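Local coordinates for protein Fdc1 (Candida dubliniensis, PDB 4ZAD) that probably catalyses the reversible decarboxylation of cinnamic, ferulic and p-coumaric acids to their vinyl derivatives, using bound prenylated FMN, at residues S231-D236 and G336-E341; P224-V229 and E242-L247; T330-G335 and T361-Q366. All coordinates share one frame; numbering follows the deposited sequence.

Interaction 1: residues S231-D236 and G336-E341. With K (potassium ion), chain D; 4LU (1-deoxy-5-O-phosphono-1-(3,3,4,5-tetramethyl-9,11-dioxo-2,3,8,9,10,11-hexahydro-7H-quinolino[1,8-fg]pteridin-12-ium-7-y l)-D-ribitol), chain E.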
loop_
_atom_site.group_PDB
_atom_site.type_symbol
_atom_site.label_atom_id
_atom_site.label_comp_id
_atom_site.label_asym_id
_atom_site.label_seq_id
_atom_site.Cartn_x
_atom_site.Cartn_y
_atom_site.Cartn_z
ATOM N N SER A 231 16.464 19.310 -9.224
ATOM C CA SER A 231 15.164 18.710 -9.002
ATOM C C SER A 231 14.398 19.137 -7.716
ATOM O O SER A 231 13.245 18.744 -7.525
ATOM C CB SER A 231 15.355 17.207 -9.059
ATOM O OG SER A 231 14.073 16.597 -8.938
ATOM N N MET A 232 15.015 19.961 -6.867
ATOM C CA MET A 232 14.462 20.399 -5.581
ATOM C C MET A 232 13.858 21.793 -5.663
ATOM O O MET A 232 14.468 22.671 -6.251
ATOM C CB MET A 232 15.619 20.449 -4.582
ATOM C CG MET A 232 15.286 20.914 -3.177
ATOM S SD MET A 232 16.559 20.323 -2.081
ATOM C CE MET A 232 15.843 20.670 -0.464
ATOM N N PRO A 233 12.663 22.014 -5.074
ATOM C CA PRO A 233 12.058 23.352 -5.114
ATOM C C PRO A 233 12.543 24.252 -3.983
ATOM O O PRO A 233 11.810 24.477 -3.007
ATOM C CB PRO A 233 10.578 23.065 -4.954
ATOM C CG PRO A 233 10.558 21.872 -4.065
ATOM C CD PRO A 233 11.727 21.034 -4.508
ATOM N N ILE A 234 13.776 24.749 -4.110
ATOM C CA ILE A 234 14.287 25.786 -3.205
ATOM C C ILE A 234 13.614 27.138 -3.541
ATOM O O ILE A 234 12.834 27.257 -4.504
ATOM C CB ILE A 234 15.825 25.898 -3.224
ATOM C CG1 ILE A 234 16.361 26.388 -4.577
ATOM C CG2 ILE A 234 16.464 24.568 -2.836
ATOM C CD1 ILE A 234 17.729 26.979 -4.437
ATOM N N PRO A 235 13.887 28.152 -2.727
ATOM C CA PRO A 235 12.904 29.247 -2.819
ATOM C C PRO A 235 12.914 30.042 -4.140
ATOM O O PRO A 235 13.932 30.090 -4.843
ATOM C CB PRO A 235 13.297 30.151 -1.633
ATOM C CG PRO A 235 13.853 29.130 -0.587
ATOM C CD PRO A 235 14.712 28.227 -1.498
ATOM N N ASP A 236 11.779 30.659 -4.456
ATOM C CA ASP A 236 11.731 31.712 -5.493
ATOM C C ASP A 236 12.926 32.621 -5.324
ATOM O O ASP A 236 13.302 32.947 -4.196
ATOM C CB ASP A 236 10.445 32.552 -5.374
ATOM C CG ASP A 236 9.197 31.753 -5.674
ATOM O OD1 ASP A 236 9.283 30.529 -5.840
ATOM O OD2 ASP A 236 8.113 32.297 -5.739
ATOM N N GLY A 336 11.125 12.954 -2.920
ATOM C CA GLY A 336 12.084 13.023 -1.837
ATOM C C GLY A 336 12.452 14.452 -1.576
ATOM O O GLY A 336 12.573 14.887 -0.434
ATOM N N LEU A 337 12.603 15.208 -2.659
ATOM C CA LEU A 337 13.127 16.549 -2.536
ATOM C C LEU A 337 12.016 17.517 -2.211
ATOM O O LEU A 337 12.260 18.489 -1.542
ATOM C CB LEU A 337 13.862 16.941 -3.809
ATOM C CG LEU A 337 15.024 15.999 -4.166
ATOM C CD1 LEU A 337 15.600 16.455 -5.484
ATOM C CD2 LEU A 337 16.092 15.926 -3.054
ATOM N N VAL A 338 10.790 17.250 -2.659
ATOM C CA VAL A 338 9.650 17.953 -2.080
ATOM C C VAL A 338 9.603 17.709 -0.585
ATOM O O VAL A 338 9.376 18.633 0.174
ATOM C CB VAL A 338 8.292 17.573 -2.695
ATOM C CG1 VAL A 338 7.188 17.917 -1.741
ATOM C CG2 VAL A 338 8.100 18.320 -4.002
ATOM N N SER A 339 9.837 16.465 -0.175
ATOM C CA SER A 339 9.811 16.098 1.249
ATOM C C SER A 339 10.850 16.870 2.045
ATOM O O SER A 339 10.547 17.374 3.116
ATOM C CB SER A 339 10.070 14.599 1.450
ATOM O OG SER A 339 9.068 13.859 0.836
ATOM N N ALA A 340 12.069 16.918 1.506
ATOM C CA ALA A 340 13.158 17.628 2.126
ATOM C C ALA A 340 12.862 19.118 2.211
ATOM O O ALA A 340 12.965 19.695 3.283
ATOM C CB ALA A 340 14.434 17.386 1.388
ATOM N N GLU A 341 12.470 19.758 1.123
ATOM C CA GLU A 341 12.162 21.168 1.275
ATOM C C GLU A 341 10.986 21.404 2.253
ATOM O O GLU A 341 11.017 22.351 3.021
ATOM C CB GLU A 341 11.925 21.854 -0.052
ATOM C CG GLU A 341 11.690 23.382 0.038
ATOM C CD GLU A 341 12.943 24.223 0.291
ATOM O OE1 GLU A 341 13.999 23.679 0.666
ATOM O OE2 GLU A 341 12.863 25.463 0.130
HETATM K K K D . 15.479 23.606 -8.586
HETATM C C9 4LU E . 11.931 16.199 -12.015
HETATM C C8 4LU E . 12.854 15.202 -12.361
HETATM C C7 4LU E . 12.796 14.578 -13.615
HETATM C C10 4LU E . 9.791 18.652 -13.750
HETATM C C6 4LU E . 11.679 14.948 -14.531
HETATM N N3 4LU E . 8.424 19.923 -15.743
HETATM C C2 4LU E . 8.668 20.565 -14.594
HETATM C C13 4LU E . 12.653 14.984 -16.696
HETATM C C5 4LU E . 11.562 14.351 -15.866
HETATM C C1 4LU E . 9.535 15.816 -16.093
HETATM O O2 4LU E . 8.269 21.733 -14.499
HETATM N N1 4LU E . 9.342 19.935 -13.602
HETATM C C4 4LU E . 8.825 18.650 -15.939
HETATM O O4 4LU E . 8.528 18.177 -17.062
HETATM C C4A 4LU E . 9.508 17.973 -14.955
HETATM N N5 4LU E . 9.701 16.402 -14.941
HETATM C C3 4LU E . 10.394 14.837 -16.580
HETATM C C12 4LU E . 11.732 12.836 -15.902
HETATM C C5A 4LU E . 10.704 15.979 -14.086
HETATM C C7M 4LU E . 13.780 13.521 -14.042
HETATM C C8M 4LU E . 13.923 14.886 -11.349
HETATM C C9A 4LU E . 10.973 16.708 -12.905
HETATM N N10 4LU E . 10.482 18.051 -12.742
HETATM C "C1'" 4LU E . 10.186 18.589 -11.407
HETATM C "C2'" 4LU E . 11.139 19.755 -11.147
HETATM O "O2'" 4LU E . 12.476 19.340 -11.494
HETATM C "C3'" 4LU E . 11.074 20.253 -9.698
HETATM O "O3'" 4LU E . 9.757 20.774 -9.418
HETATM C "C4'" 4LU E . 12.128 21.343 -9.404
HETATM O "O4'" 4LU E . 11.804 21.995 -8.172
HETATM C "C5'" 4LU E . 12.156 22.420 -10.501
HETATM O "O5'" 4LU E . 13.067 23.470 -10.243
HETATM P P 4LU E . 12.624 24.909 -9.738
HETATM O O2P 4LU E . 13.975 25.610 -9.877
HETATM O O3P 4LU E . 12.105 24.639 -8.309
HETATM O O1P 4LU E . 11.535 25.377 -10.679
#
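Leu337 meets the loop first, its CD1 methyl lying 3.7 Å from Ser231 CB while its CB comes to 4.0 Å from Met232 CB. Ser231 OG, in turn, is 3.0 Å from the flavin methyl C8M, which places Leu337 behind the wall of the cofactor pocket. One residue on, Val338 only grazes Pro233, methyl CG2 to ring CG. Ala340 receives the tip of Met232: the thioether chain runs extended, with CG anti to the backbone N (chi1 179°), and delivers CE to 4.0 Å from Ala340 CB. With CG anti to the backbone N (chi1 -176°), Glu341 brings CG to 3.2 Å from Pro233 O; the bend at chi2 (76°) then turns the carboxylate toward Ile234 CA and the Pro235 ring. The Glu341 side chain crosses that of Met232 at about a right angle, and its charge is met by a salt bridge from OE1 to Arg110.

No hydrogen bond joins loop and helix; the loop packs against the helix through an inverse gamma turn centred on Pro233. Met232 O, 2.7 Å from the potassium ion, lies on the turn, with Pro233 N 3.2 Å from ribityl O4' of the cofactor. The loop thus runs between the cofactor and helix 334-347; helix 99-108 packs on Leu337 and Ala340, and helix 240-247 on Met232 and Ile234.

Interaction 2: residues P224-V229 and E242-L247. With K (potassium ion), chain D.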
loop_
_atom_site.group_PDB
_atom_site.type_symbol
_atom_site.label_atom_id
_atom_site.label_comp_id
_atom_site.label_asym_id
_atom_site.label_seq_id
_atom_site.Cartn_x
_atom_site.Cartn_y
_atom_site.Cartn_z
ATOM N N PRO A 224 26.408 15.542 -10.106
ATOM C CA PRO A 224 25.265 14.894 -9.483
ATOM C C PRO A 224 24.605 15.681 -8.334
ATOM O O PRO A 224 23.410 15.596 -8.183
ATOM C CB PRO A 224 25.872 13.579 -8.953
ATOM C CG PRO A 224 26.833 13.235 -9.992
ATOM C CD PRO A 224 27.478 14.566 -10.376
ATOM N N ALA A 225 25.343 16.400 -7.519
ATOM C CA ALA A 225 24.684 17.227 -6.500
ATOM C C ALA A 225 23.888 18.339 -7.190
ATOM O O ALA A 225 22.820 18.709 -6.718
ATOM C CB ALA A 225 25.692 17.827 -5.520
ATOM N N ALA A 226 24.410 18.849 -8.308
ATOM C CA ALA A 226 23.733 19.906 -9.077
ATOM C C ALA A 226 22.413 19.415 -9.680
ATOM O O ALA A 226 21.414 20.143 -9.681
ATOM C CB ALA A 226 24.661 20.470 -10.207
ATOM N N ILE A 227 22.401 18.188 -10.200
ATOM C CA ILE A 227 21.184 17.677 -10.812
ATOM C C ILE A 227 20.205 17.310 -9.698
ATOM O O ILE A 227 19.018 17.459 -9.855
ATOM C CB ILE A 227 21.449 16.488 -11.840
ATOM C CG1 ILE A 227 20.277 16.337 -12.842
ATOM C CG2 ILE A 227 21.696 15.136 -11.105
ATOM C CD1 ILE A 227 20.238 17.413 -13.904
ATOM N N LEU A 228 20.682 16.843 -8.560
ATOM C CA LEU A 228 19.758 16.628 -7.420
ATOM C C LEU A 228 18.993 17.953 -7.068
ATOM O O LEU A 228 17.751 18.056 -7.136
ATOM C CB LEU A 228 20.531 16.068 -6.209
ATOM C CG LEU A 228 19.683 15.498 -5.045
ATOM C CD1 LEU A 228 20.347 14.292 -4.334
ATOM C CD2 LEU A 228 19.358 16.611 -4.040
ATOM N N VAL A 229 19.745 18.987 -6.710
ATOM C CA VAL A 229 19.120 20.289 -6.414
ATOM C C VAL A 229 18.307 20.845 -7.596
ATOM O O VAL A 229 17.283 21.477 -7.379
ATOM C CB VAL A 229 20.147 21.309 -5.896
ATOM C CG1 VAL A 229 19.506 22.657 -5.635
ATOM C CG2 VAL A 229 20.765 20.757 -4.608
ATOM N N GLU A 242 24.492 27.990 -5.238
ATOM C CA GLU A 242 25.053 28.346 -3.933
ATOM C C GLU A 242 24.728 27.255 -2.876
ATOM O O GLU A 242 25.552 26.921 -2.034
ATOM C CB GLU A 242 24.502 29.706 -3.505
ATOM C CG GLU A 242 24.725 30.815 -4.514
ATOM C CD GLU A 242 24.296 32.217 -4.030
ATOM O OE1 GLU A 242 23.528 32.352 -3.021
ATOM O OE2 GLU A 242 24.735 33.195 -4.706
ATOM N N TYR A 243 23.518 26.697 -2.925
ATOM C CA TYR A 243 23.151 25.552 -2.078
ATOM C C TYR A 243 23.959 24.352 -2.520
ATOM O O TYR A 243 24.465 23.621 -1.686
ATOM C CB TYR A 243 21.672 25.274 -2.196
ATOM C CG TYR A 243 21.071 24.160 -1.365
ATOM C CD1 TYR A 243 21.225 24.094 0.027
ATOM C CD2 TYR A 243 20.228 23.236 -1.953
ATOM C CE1 TYR A 243 20.605 23.077 0.772
ATOM C CE2 TYR A 243 19.598 22.226 -1.209
ATOM C CZ TYR A 243 19.783 22.153 0.139
ATOM O OH TYR A 243 19.166 21.129 0.822
ATOM N N ILE A 244 24.140 24.160 -3.825
ATOM C CA ILE A 244 24.919 22.989 -4.278
ATOM C C ILE A 244 26.337 23.052 -3.710
ATOM O O ILE A 244 26.850 22.055 -3.211
ATOM C CB ILE A 244 24.937 22.805 -5.817
ATOM C CG1 ILE A 244 23.506 22.508 -6.354
ATOM C CG2 ILE A 244 25.870 21.701 -6.182
ATOM C CD1 ILE A 244 23.257 23.027 -7.714
ATOM N N GLY A 245 26.928 24.236 -3.746
ATOM C CA GLY A 245 28.239 24.471 -3.143
ATOM C C GLY A 245 28.365 24.075 -1.655
ATOM O O GLY A 245 29.303 23.385 -1.253
ATOM N N GLY A 246 27.402 24.485 -0.846
ATOM C CA GLY A 246 27.423 24.134 0.557
ATOM C C GLY A 246 27.379 22.619 0.695
ATOM O O GLY A 246 28.190 22.014 1.390
ATOM N N LEU A 247 26.426 22.014 0.002
ATOM C CA LEU A 247 26.211 20.588 0.078
ATOM C C LEU A 247 27.523 19.862 -0.223
ATOM O O LEU A 247 27.839 18.849 0.405
ATOM C CB LEU A 247 25.081 20.179 -0.897
ATOM C CG LEU A 247 23.663 20.541 -0.446
ATOM C CD1 LEU A 247 22.669 20.569 -1.596
ATOM C CD2 LEU A 247 23.231 19.557 0.616
HETATM K K K D . 15.479 23.606 -8.586
#
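Ile244 is the centre of this helix pair, presenting three carbons to three residues of 224-229. Its CD1 reaches 3.4 Å from Ala226 CA, its CG2 lies 3.9 Å from Ala225 CB, and its CG1 is 3.6 Å from Val229 CB. The branching explains this spread: CG1 stands anti to the carbonyl carbon (chi1 -64°) and CG2 anti to the backbone N, so the two arms diverge along the opposing helix. The Ile244 and Val229 side chains lie alongside each other, running antiparallel.

The two methyls of Val229 divide the remaining contacts. CG2 touches Leu247 CD1 at 3.6 Å and also Tyr243 CD2 at 3.7 Å, whereas CG1 lies at the edge of the tyrosine ring, in its plane. Leu247, on the same helix as Tyr243, lies over one face of the ring, its CD1 3.5 Å above the plane and over the centre. The phenol is fixed at its far end as well, since Tyr243 OH is hydrogen-bonded to Leu106 O.

The short helical segments approach to 9.4 Å between axes at an angle of 131°, steeply inclined, closer to antiparallel than to parallel. The arms of Ile244 lie against Ala225 CB and against CA and CB of Ala226, and no hydrogen bond crosses the contact. Farther out, the C-terminal end of helix 224-230 supplies Val229 O to the potassium ion at 3.0 Å. Ser230 O, Trp175 O and Glu240 OE1 also coordinate this ion, and Glu240 belongs to the manganese site too, so the packing sets two metal-binding elements side by side. Around the pair, helix 99-108 packs on Leu228 and Leu247, His90 of helix 85-90 on Pro224, Ile227 and Leu228, and Trp175 of strand 173-176 on Ala226 and Ile244.

Interaction 3: residues T330-G335 and T361-Q366; sequences THTLIG and TPYEAQ. With 4LU (1-deoxy-5-O-phosphono-1-(3,3,4,5-tetramethyl-9,11-dioxo-2,3,8,9,10,11-hexahydro-7H-quinolino[1,8-fg]pteridin-12-ium-7-y l)-D-ribitol), chain E.
Tyr363 against His331 and Thr332, and Thr361 against Gly335, make a buried packing contact between a helical bend and a beta-hairpin connection in the C-terminal domain. The bend lies where helix 329-332 gives way to helix 334-347; the connection joins the adjacent antiparallel strands 356-360 and 369-374. Backbone bonds from Ala365 N to Pro362 O and from Gln366 N to Tyr363 O close the turns around the 3-10 segment 363-364.

The tyrosine ring lies along the bend. Its CD1 is 3.6 Å from His331 CB and its CE1 is 3.2 Å from His331 O, while the hydroxyl end reaches Thr332, with OH 3.6 Å from Thr332 CA. That hydroxyl is hydrogen-bonded to His84, and the rings of Tyr363 and Phe360 form a T-shaped (edge-to-face) pair. Gly335 has no side chain where Thr361 OG1 comes to 3.2 Å from its CA; a CB there would run into that hydroxyl.

At the other end the His331 imidazole and the Gln366 amide stand nearly perpendicular, their planes 89° apart. His331 NE2 and Gln366 NE2 both hydrogen-bond to Gly324 O, and the amide nitrogen also binds Met290 O, so one carbonyl ties the two side chains together. Behind this end, Gln366 packs on Thr434 of the second subunit.

The opposite flank of the bend faces the prenylated flavin. Ile334 CG1, anti to its carbonyl carbon (chi1 -68°), comes to 3.2 Å from C9 of the cofactor, and its CD1 methyl lies 3.3 Å from C9A.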
loop_
_atom_site.group_PDB
_atom_site.type_symbol
_atom_site.label_atom_id
_atom_site.label_comp_id
_atom_site.label_asym_id
_atom_site.label_seq_id
_atom_site.Cartn_x
_atom_site.Cartn_y
_atom_site.Cartn_z
ATOM N N THR A 330 11.279 10.242 -10.667
ATOM C CA THR A 330 10.141 11.137 -10.436
ATOM C C THR A 330 9.479 10.787 -9.105
ATOM O O THR A 330 8.470 11.374 -8.728
ATOM C CB THR A 330 9.097 11.114 -11.564
ATOM O OG1 THR A 330 8.593 9.777 -11.757
ATOM C CG2 THR A 330 9.711 11.602 -12.842
ATOM N N HIS A 331 10.056 9.825 -8.387
ATOM C CA HIS A 331 9.601 9.517 -7.040
ATOM C C HIS A 331 10.690 9.863 -5.997
ATOM O O HIS A 331 10.465 10.660 -5.058
ATOM C CB HIS A 331 9.103 8.062 -7.008
ATOM C CG HIS A 331 8.233 7.725 -8.182
ATOM N ND1 HIS A 331 7.121 8.475 -8.513
ATOM C CD2 HIS A 331 8.347 6.785 -9.149
ATOM C CE1 HIS A 331 6.567 7.980 -9.603
ATOM N NE2 HIS A 331 7.290 6.953 -10.008
ATOM N N THR A 332 11.871 9.298 -6.182
ATOM C CA THR A 332 12.946 9.494 -5.231
ATOM C C THR A 332 13.389 10.953 -5.231
ATOM O O THR A 332 13.681 11.516 -4.164
ATOM C CB THR A 332 14.144 8.675 -5.568
ATOM O OG1 THR A 332 14.528 8.963 -6.915
ATOM C CG2 THR A 332 13.857 7.192 -5.369
ATOM N N LEU A 333 13.439 11.567 -6.406
ATOM C CA LEU A 333 13.917 12.931 -6.470
ATOM C C LEU A 333 12.759 13.929 -6.422
ATOM O O LEU A 333 12.845 14.931 -5.722
ATOM C CB LEU A 333 14.798 13.192 -7.719
ATOM C CG LEU A 333 16.192 12.566 -7.808
ATOM C CD1 LEU A 333 16.897 13.065 -9.035
ATOM C CD2 LEU A 333 17.026 12.875 -6.534
ATOM N N ILE A 334 11.676 13.697 -7.145
ATOM C CA ILE A 334 10.628 14.698 -7.153
ATOM C C ILE A 334 9.957 14.652 -5.803
ATOM O O ILE A 334 9.795 15.682 -5.172
ATOM C CB ILE A 334 9.612 14.532 -8.294
ATOM C CG1 ILE A 334 10.271 14.820 -9.648
ATOM C CG2 ILE A 334 8.395 15.467 -8.059
ATOM C CD1 ILE A 334 9.317 14.710 -10.825
ATOM N N GLY A 335 9.567 13.470 -5.359
ATOM C CA GLY A 335 8.982 13.355 -4.036
ATOM C C GLY A 335 9.937 13.557 -2.845
ATOM O O GLY A 335 9.586 14.234 -1.860
ATOM N N THR A 361 7.090 11.514 1.171
ATOM C CA THR A 361 6.147 11.194 0.088
ATOM C C THR A 361 6.285 9.722 -0.230
ATOM O O THR A 361 7.278 9.312 -0.851
ATOM C CB THR A 361 6.470 11.921 -1.211
ATOM O OG1 THR A 361 7.871 11.790 -1.459
ATOM C CG2 THR A 361 6.060 13.383 -1.158
ATOM N N PRO A 362 5.336 8.913 0.218
ATOM C CA PRO A 362 5.507 7.490 -0.057
ATOM C C PRO A 362 5.502 7.271 -1.552
ATOM O O PRO A 362 4.641 7.833 -2.247
ATOM C CB PRO A 362 4.291 6.850 0.595
ATOM C CG PRO A 362 3.275 7.981 0.718
ATOM C CD PRO A 362 4.090 9.218 0.915
ATOM N N TYR A 363 6.437 6.478 -2.050
ATOM C CA TYR A 363 6.528 6.260 -3.484
ATOM C C TYR A 363 5.324 5.512 -4.061
ATOM O O TYR A 363 4.935 5.747 -5.214
ATOM C CB TYR A 363 7.823 5.556 -3.866
ATOM C CG TYR A 363 9.031 6.280 -3.366
ATOM C CD1 TYR A 363 9.101 7.664 -3.394
ATOM C CD2 TYR A 363 10.096 5.585 -2.851
ATOM C CE1 TYR A 363 10.217 8.340 -2.910
ATOM C CE2 TYR A 363 11.192 6.239 -2.362
ATOM C CZ TYR A 363 11.252 7.618 -2.386
ATOM O OH TYR A 363 12.382 8.246 -1.887
ATOM N N GLU A 364 4.725 4.661 -3.234
ATOM C CA GLU A 364 3.549 3.847 -3.582
ATOM C C GLU A 364 2.405 4.707 -4.071
ATOM O O GLU A 364 1.559 4.221 -4.832
ATOM C CB GLU A 364 3.081 3.041 -2.362
ATOM C CG GLU A 364 3.961 1.803 -2.004
ATOM C CD GLU A 364 5.265 2.110 -1.262
ATOM O OE1 GLU A 364 5.549 3.295 -0.947
ATOM O OE2 GLU A 364 6.016 1.140 -0.955
ATOM N N ALA A 365 2.394 5.978 -3.640
ATOM C CA ALA A 365 1.329 6.922 -3.981
ATOM C C ALA A 365 1.713 7.876 -5.095
ATOM O O ALA A 365 1.005 8.824 -5.362
ATOM C CB ALA A 365 0.872 7.685 -2.716
ATOM N N GLN A 366 2.823 7.588 -5.772
ATOM C CA GLN A 366 3.325 8.409 -6.937
ATOM C C GLN A 366 3.502 9.909 -6.584
ATOM O O GLN A 366 3.356 10.809 -7.422
ATOM C CB GLN A 366 2.419 8.264 -8.152
ATOM C CG GLN A 366 2.031 6.854 -8.472
ATOM C CD GLN A 366 3.140 6.040 -9.073
ATOM O OE1 GLN A 366 3.198 4.836 -8.861
ATOM N NE2 GLN A 366 4.021 6.678 -9.838
HETATM C C9 4LU E . 11.931 16.199 -12.015
HETATM C C8 4LU E . 12.854 15.202 -12.361
HETATM C C7 4LU E . 12.796 14.578 -13.615
HETATM C C10 4LU E . 9.791 18.652 -13.750
HETATM C C6 4LU E . 11.679 14.948 -14.531
HETATM N N3 4LU E . 8.424 19.923 -15.743
HETATM C C2 4LU E . 8.668 20.565 -14.594
HETATM C C13 4LU E . 12.653 14.984 -16.696
HETATM C C5 4LU E . 11.562 14.351 -15.866
HETATM C C1 4LU E . 9.535 15.816 -16.093
HETATM O O2 4LU E . 8.269 21.733 -14.499
HETATM N N1 4LU E . 9.342 19.935 -13.602
HETATM C C4 4LU E . 8.825 18.650 -15.939
HETATM O O4 4LU E . 8.528 18.177 -17.062
HETATM C C4A 4LU E . 9.508 17.973 -14.955
HETATM N N5 4LU E . 9.701 16.402 -14.941
HETATM C C3 4LU E . 10.394 14.837 -16.580
HETATM C C12 4LU E . 11.732 12.836 -15.902
HETATM C C5A 4LU E . 10.704 15.979 -14.086
HETATM C C7M 4LU E . 13.780 13.521 -14.042
HETATM C C8M 4LU E . 13.923 14.886 -11.349
HETATM C C9A 4LU E . 10.973 16.708 -12.905
HETATM N N10 4LU E . 10.482 18.051 -12.742
HETATM C "C1'" 4LU E . 10.186 18.589 -11.407
HETATM C "C2'" 4LU E . 11.139 19.755 -11.147
HETATM O "O2'" 4LU E . 12.476 19.340 -11.494
HETATM C "C3'" 4LU E . 11.074 20.253 -9.698
HETATM O "O3'" 4LU E . 9.757 20.774 -9.418
HETATM C "C4'" 4LU E . 12.128 21.343 -9.404
HETATM O "O4'" 4LU E . 11.804 21.995 -8.172
HETATM C "C5'" 4LU E . 12.156 22.420 -10.501
HETATM O "O5'" 4LU E . 13.067 23.470 -10.243
HETATM P P 4LU E . 12.624 24.909 -9.738
HETATM O O2P 4LU E . 13.975 25.610 -9.877
HETATM O O3P 4LU E . 12.105 24.639 -8.309
HETATM O O1P 4LU E . 11.535 25.377 -10.679
#

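In the fold
All three contacts are buried, and none relies on a clear hydrogen bond between its segments. Interactions 1 and 3 share helix 334-347 and both border the flavin, interaction 1 through a loop that also reaches the ribityl chain and potassium, interaction 3 through the start of the helix. Interaction 2 joins interaction 1 at the potassium ion and where Met232 CE packs on Tyr243 OH, yet its side-chain contacts are all apolar. Interaction 1 adds a buried carboxylate with a salt-bridge partner; interaction 3 is richest in polar groups, satisfied by surrounding loops, and is the one beside the second subunit. Leu228 on Leu333 links interactions 2 and 3.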